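Local coordinates for secreted protein ASP-2 (Necator americanus, PDB 1U53) that is a secreted hookworm protein of the CAP (pathogenesis-related-1) superfamily, studied as a vaccine antigen against human hookworm infection, its molecular activity not firmly established, at residues N66-F72 / C153-Y158; V71-S75 / E85-M89. All blocks are in the same frame, centred on the assembly; numbering follows the deposited sequence.

Interaction 1 (N66-F72 / C153-Y158); sequences NAKQCVF and CSNMCY
Helix 57-67 runs into a type I beta turn, A67-C70, with C70 N hydrogen-bonded to A67 O (3.1 Å). C70 has positive phi (58/38), turning the chain into V71 and F72. Facing it is the hairpin turn into strand 157-164, with C153 N hydrogen-bonded to M156 O (2.9 Å). CA atoms lie 5.7 Å apart at C70-C153 and 6.1 Å at A67-Y158. A disulfide joins C70 SG to C153 SG (2.1 Å, chi3 -86°, both chi1 m). The Y158 ring (chi1 t) is the main bump, filling the hollow between A67, C70 and F72. A67 O lies at its edge, 3.4 Å from Y158 CD2, and Y158 OH donates to N66 OD1 (2.7 Å). F72 CD1 meets Y158 CE1 rim to rim (3.5 Å). M156 (chi1 p) fits its CE against the C70-F72 backbone, 3.4 Å from C70 O and 3.8 Å from F72 N. In the CAP alpha-beta-alpha sandwich, this disulfide ties the end of helix 57-67 to the hairpin of central-sheet strands 145-152 and 157-164.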
loop_
_atom_site.group_PDB
_atom_site.type_symbol
_atom_site.label_atom_id
_atom_site.label_comp_id
_atom_site.label_asym_id
_atom_site.label_seq_id
_atom_site.Cartn_x
_atom_site.Cartn_y
_atom_site.Cartn_z
ATOM N N ASN A 66 15.671 3.952 -3.063
ATOM C CA ASN A 66 15.447 4.769 -1.877
ATOM C C ASN A 66 15.990 4.058 -0.657
ATOM O O ASN A 66 16.872 4.570 0.047
ATOM C CB ASN A 66 13.928 5.033 -1.718
ATOM C CG ASN A 66 13.586 5.920 -0.508
ATOM O OD1 ASN A 66 14.368 6.033 0.427
ATOM N ND2 ASN A 66 12.393 6.546 -0.530
ATOM N N ALA A 67 15.498 2.852 -0.427
ATOM C CA ALA A 67 15.928 2.107 0.787
ATOM C C ALA A 67 17.438 2.053 0.935
ATOM O O ALA A 67 17.907 2.219 2.023
ATOM C CB ALA A 67 15.340 0.713 0.800
ATOM N N LYS A 68 18.186 1.791 -0.139
ATOM C CA LYS A 68 19.629 1.574 0.003
ATOM C C LYS A 68 20.372 2.804 0.506
ATOM O O LYS A 68 21.509 2.687 0.981
ATOM C CB LYS A 68 20.240 1.153 -1.334
ATOM C CG LYS A 68 19.868 -0.278 -1.711
ATOM C CD LYS A 68 20.650 -1.218 -0.843
ATOM C CE LYS A 68 20.703 -2.637 -1.386
ATOM N NZ LYS A 68 21.160 -3.573 -0.314
ATOM N N GLN A 69 19.792 4.000 0.369
ATOM C CA GLN A 69 20.480 5.199 0.882
ATOM C C GLN A 69 20.446 5.330 2.406
ATOM O O GLN A 69 21.200 6.122 2.988
ATOM C CB GLN A 69 19.876 6.452 0.284
ATOM C CG GLN A 69 19.879 6.502 -1.220
ATOM C CD GLN A 69 19.087 7.683 -1.739
ATOM O OE1 GLN A 69 19.346 8.849 -1.363
ATOM N NE2 GLN A 69 18.127 7.410 -2.611
ATOM N N CYS A 70 19.563 4.568 3.063
ATOM C CA CYS A 70 19.518 4.478 4.518
ATOM C C CYS A 70 19.295 5.852 5.166
ATOM O O CYS A 70 19.883 6.171 6.184
ATOM C CB CYS A 70 20.792 3.796 5.056
ATOM S SG CYS A 70 20.716 2.006 4.778
ATOM N N VAL A 71 18.462 6.659 4.517
ATOM C CA VAL A 71 17.953 7.928 5.049
ATOM C C VAL A 71 16.436 7.797 5.000
ATOM O O VAL A 71 15.856 7.463 3.952
ATOM C CB VAL A 71 18.365 9.114 4.206
ATOM C CG1 VAL A 71 17.835 10.388 4.841
ATOM C CG2 VAL A 71 19.924 9.184 4.120
ATOM N N PHE A 72 15.804 8.005 6.142
ATOM C CA PHE A 72 14.332 7.907 6.198
ATOM C C PHE A 72 13.733 9.143 5.531
ATOM O O PHE A 72 13.582 10.193 6.173
ATOM C CB PHE A 72 13.885 7.834 7.663
ATOM C CG PHE A 72 12.395 7.585 7.846
ATOM C CD1 PHE A 72 11.838 6.338 7.595
ATOM C CD2 PHE A 72 11.552 8.601 8.258
ATOM C CE1 PHE A 72 10.473 6.140 7.771
ATOM C CE2 PHE A 72 10.172 8.396 8.449
ATOM C CZ PHE A 72 9.633 7.174 8.180
ATOM N N CYS A 153 19.811 -1.177 7.588
ATOM C CA CYS A 153 20.779 -0.109 7.658
ATOM C C CYS A 153 21.505 -0.200 8.975
ATOM O O CYS A 153 21.186 -1.043 9.820
ATOM C CB CYS A 153 20.077 1.233 7.562
ATOM S SG CYS A 153 19.173 1.459 6.043
ATOM N N SER A 154 22.470 0.680 9.186
ATOM C CA SER A 154 23.289 0.557 10.395
ATOM C C SER A 154 22.438 0.683 11.654
ATOM O O SER A 154 22.616 -0.084 12.616
ATOM C CB SER A 154 24.394 1.612 10.393
ATOM O OG SER A 154 25.254 1.392 9.286
ATOM N N ASN A 155 21.500 1.627 11.643
ATOM C CA ASN A 155 20.703 1.929 12.830
ATOM C C ASN A 155 19.194 1.839 12.691
ATOM O O ASN A 155 18.473 2.269 13.591
ATOM C CB ASN A 155 21.066 3.314 13.373
ATOM C CG ASN A 155 22.410 3.312 14.069
ATOM O OD1 ASN A 155 23.115 2.300 14.073
ATOM N ND2 ASN A 155 22.762 4.421 14.677
ATOM N N MET A 156 18.715 1.273 11.588
ATOM C CA MET A 156 17.281 1.074 11.412
ATOM C C MET A 156 17.061 -0.017 10.382
ATOM O O MET A 156 17.925 -0.272 9.536
ATOM C CB MET A 156 16.578 2.349 10.909
ATOM C CG MET A 156 17.073 2.793 9.510
ATOM S SD MET A 156 16.100 4.215 8.950
ATOM C CE MET A 156 17.143 4.713 7.587
ATOM N N CYS A 157 15.890 -0.628 10.442
ATOM C CA CYS A 157 15.441 -1.504 9.370
ATOM C C CYS A 157 14.538 -0.573 8.569
ATOM O O CYS A 157 13.587 -0.029 9.140
ATOM C CB CYS A 157 14.635 -2.684 9.931
ATOM S SG CYS A 157 13.897 -3.687 8.602
ATOM N N TYR A 158 14.862 -0.327 7.286
ATOM C CA TYR A 158 14.182 0.715 6.515
ATOM C C TYR A 158 13.397 0.073 5.367
ATOM O O TYR A 158 13.948 -0.699 4.583
ATOM C CB TYR A 158 15.231 1.717 5.999
ATOM C CG TYR A 158 14.702 2.859 5.178
ATOM C CD1 TYR A 158 13.494 3.495 5.511
ATOM C CD2 TYR A 158 15.440 3.380 4.130
ATOM C CE1 TYR A 158 13.003 4.573 4.765
ATOM C CE2 TYR A 158 14.940 4.446 3.351
ATOM C CZ TYR A 158 13.739 5.041 3.677
ATOM O OH TYR A 158 13.281 6.105 2.924
#

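Interaction 2 (V71-S75 / E85-M89)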
loop_
_atom_site.group_PDB
_atom_site.type_symbol
_atom_site.label_atom_id
_atom_site.label_comp_id
_atom_site.label_asym_id
_atom_site.label_seq_id
_atom_site.Cartn_x
_atom_site.Cartn_y
_atom_site.Cartn_z
ATOM N N VAL A 71 18.462 6.659 4.517
ATOM C CA VAL A 71 17.953 7.928 5.049
ATOM C C VAL A 71 16.436 7.797 5.000
ATOM O O VAL A 71 15.856 7.463 3.952
ATOM C CB VAL A 71 18.365 9.114 4.206
ATOM C CG1 VAL A 71 17.835 10.388 4.841
ATOM C CG2 VAL A 71 19.924 9.184 4.120
ATOM N N PHE A 72 15.804 8.005 6.142
ATOM C CA PHE A 72 14.332 7.907 6.198
ATOM C C PHE A 72 13.733 9.143 5.531
ATOM O O PHE A 72 13.582 10.193 6.173
ATOM C CB PHE A 72 13.885 7.834 7.663
ATOM C CG PHE A 72 12.395 7.585 7.846
ATOM C CD1 PHE A 72 11.838 6.338 7.595
ATOM C CD2 PHE A 72 11.552 8.601 8.258
ATOM C CE1 PHE A 72 10.473 6.140 7.771
ATOM C CE2 PHE A 72 10.172 8.396 8.449
ATOM C CZ PHE A 72 9.633 7.174 8.180
ATOM N N LYS A 73 13.403 9.035 4.240
ATOM C CA LYS A 73 12.918 10.201 3.510
ATOM C C LYS A 73 12.216 9.744 2.250
ATOM O O LYS A 73 12.671 8.837 1.554
ATOM C CB LYS A 73 14.105 11.112 3.117
ATOM C CG LYS A 73 13.654 12.515 2.671
ATOM C CD LYS A 73 14.813 13.292 2.034
ATOM C CE LYS A 73 14.345 14.693 1.606
ATOM N NZ LYS A 73 13.538 15.358 2.673
ATOM N N HIS A 74 11.120 10.413 1.944
ATOM C CA HIS A 74 10.485 10.220 0.642
ATOM C C HIS A 74 11.417 10.613 -0.489
ATOM O O HIS A 74 12.171 11.596 -0.392
ATOM C CB HIS A 74 9.168 11.004 0.567
ATOM C CG HIS A 74 8.028 10.257 1.166
ATOM N ND1 HIS A 74 7.467 10.600 2.377
ATOM C CD2 HIS A 74 7.392 9.133 0.757
ATOM C CE1 HIS A 74 6.504 9.737 2.666
ATOM N NE2 HIS A 74 6.429 8.853 1.688
ATOM N N SER A 75 11.316 9.864 -1.580
ATOM C CA SER A 75 12.067 10.153 -2.791
ATOM C C SER A 75 11.385 11.230 -3.610
ATOM O O SER A 75 10.164 11.458 -3.549
ATOM C CB SER A 75 12.220 8.869 -3.660
ATOM O OG SER A 75 10.938 8.298 -3.945
ATOM N N GLU A 85 4.454 6.243 -2.924
ATOM C CA GLU A 85 5.480 5.692 -2.050
ATOM C C GLU A 85 5.034 5.757 -0.587
ATOM O O GLU A 85 4.500 6.812 -0.126
ATOM C CB GLU A 85 6.749 6.513 -2.183
ATOM C CG GLU A 85 7.952 5.981 -1.323
ATOM C CD GLU A 85 9.164 6.858 -1.575
ATOM O OE1 GLU A 85 9.167 8.024 -1.094
ATOM O OE2 GLU A 85 10.059 6.426 -2.345
ATOM N N ASN A 86 5.269 4.658 0.143
ATOM C CA ASN A 86 5.077 4.632 1.620
ATOM C C ASN A 86 6.392 4.227 2.224
ATOM O O ASN A 86 7.075 3.354 1.704
ATOM C CB ASN A 86 4.074 3.554 2.014
ATOM C CG ASN A 86 2.636 4.015 1.854
ATOM O OD1 ASN A 86 2.384 5.230 1.934
ATOM N ND2 ASN A 86 1.688 3.076 1.746
ATOM N N ILE A 87 6.775 4.878 3.332
ATOM C CA ILE A 87 8.046 4.490 3.962
ATOM C C ILE A 87 7.816 4.125 5.440
ATOM O O ILE A 87 6.812 4.550 6.054
ATOM C CB ILE A 87 9.126 5.601 3.852
ATOM C CG1 ILE A 87 8.687 6.870 4.582
ATOM C CG2 ILE A 87 9.473 5.839 2.380
ATOM C CD1 ILE A 87 9.772 7.982 4.534
ATOM N N PHE A 88 8.690 3.277 5.995
ATOM C CA PHE A 88 8.519 2.806 7.384
ATOM C C PHE A 88 9.885 2.501 7.939
ATOM O O PHE A 88 10.786 2.086 7.195
ATOM C CB PHE A 88 7.662 1.521 7.424
ATOM C CG PHE A 88 7.664 0.783 8.760
ATOM C CD1 PHE A 88 6.784 1.123 9.765
ATOM C CD2 PHE A 88 8.549 -0.271 8.970
ATOM C CE1 PHE A 88 6.783 0.404 11.009
ATOM C CE2 PHE A 88 8.585 -0.977 10.212
ATOM C CZ PHE A 88 7.678 -0.613 11.222
ATOM N N MET A 89 10.064 2.696 9.239
ATOM C CA MET A 89 11.335 2.234 9.818
ATOM C C MET A 89 11.092 1.665 11.206
ATOM O O MET A 89 10.163 2.071 11.924
ATOM C CB MET A 89 12.368 3.350 9.906
ATOM C CG MET A 89 11.915 4.517 10.791
ATOM S SD MET A 89 13.224 5.736 10.927
ATOM C CE MET A 89 14.225 4.968 12.149
#
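I87 CD1 sits between two aromatic rings. It lies 3.8 Å from the centroid of the F72 ring and 4.2 Å from that of H74, over a face of each, so one methyl makes two CH-pi contacts. The opposite face of F72 is taken by M89. Its SD is 4.0 Å from the F72 ring centroid, a Met-aromatic contact. The phenyl ring is thus held between two side chains that point the same way from strand 84-90. Residues 72-75 run nearly opposite to 85-89 (168°), but they form no strand. The CA atoms of H74 and I87 are 7.1 Å apart, and those of F72 and M89 7.4 Å. Side chains fill the gap.

The polar end lies at E85. S75 OG donates to E85 OE2 (2.6 Å), and S75 N donates to E85 OE1 (2.9 Å), although OE1 is less surely placed. A weak bond runs from H74 NE2 to E85 O (3.3 Å). On the other face of the strand, N86 and F88 pack against helix 97-109, and N86 ND2 hydrogen-bonds to Y163 OH. H74 and E85 probably correspond to the His and Glu that, with H134, line the central cavity of CAP proteins. The buried E85 carboxylate also accepts from Q162 NE2 and N66 ND2. Directional bonds thus fix the loop at S75, packing alone holds the F72 ring, and H74 has packing plus one weak bond.

How the interactions relate
Interactions 1 and 2 are successive parts of one path, their centres about 9 Å apart. They share V71 and F72. The chain leaves helix 57-67, meets the hairpin turn before strand 157-164, then runs beside edge strand 84-90, the neighbour of 157-164 in the same sheet. Interaction 2 carries H74 and E85, probably part of the CAP cavity; interaction 1 lies beside it. N66 ties the two together: its ND2 is 3.0 Å from E85 OE2 and 3.1 Å from K73 O, both probable hydrogen bonds. Y158 OH accepts from K73 N. The F72 ring is common ground, touching Y158 in interaction 1 and I87 and M89 in interaction 2. Y158 CD1 also packs 3.5 Å from F88 O.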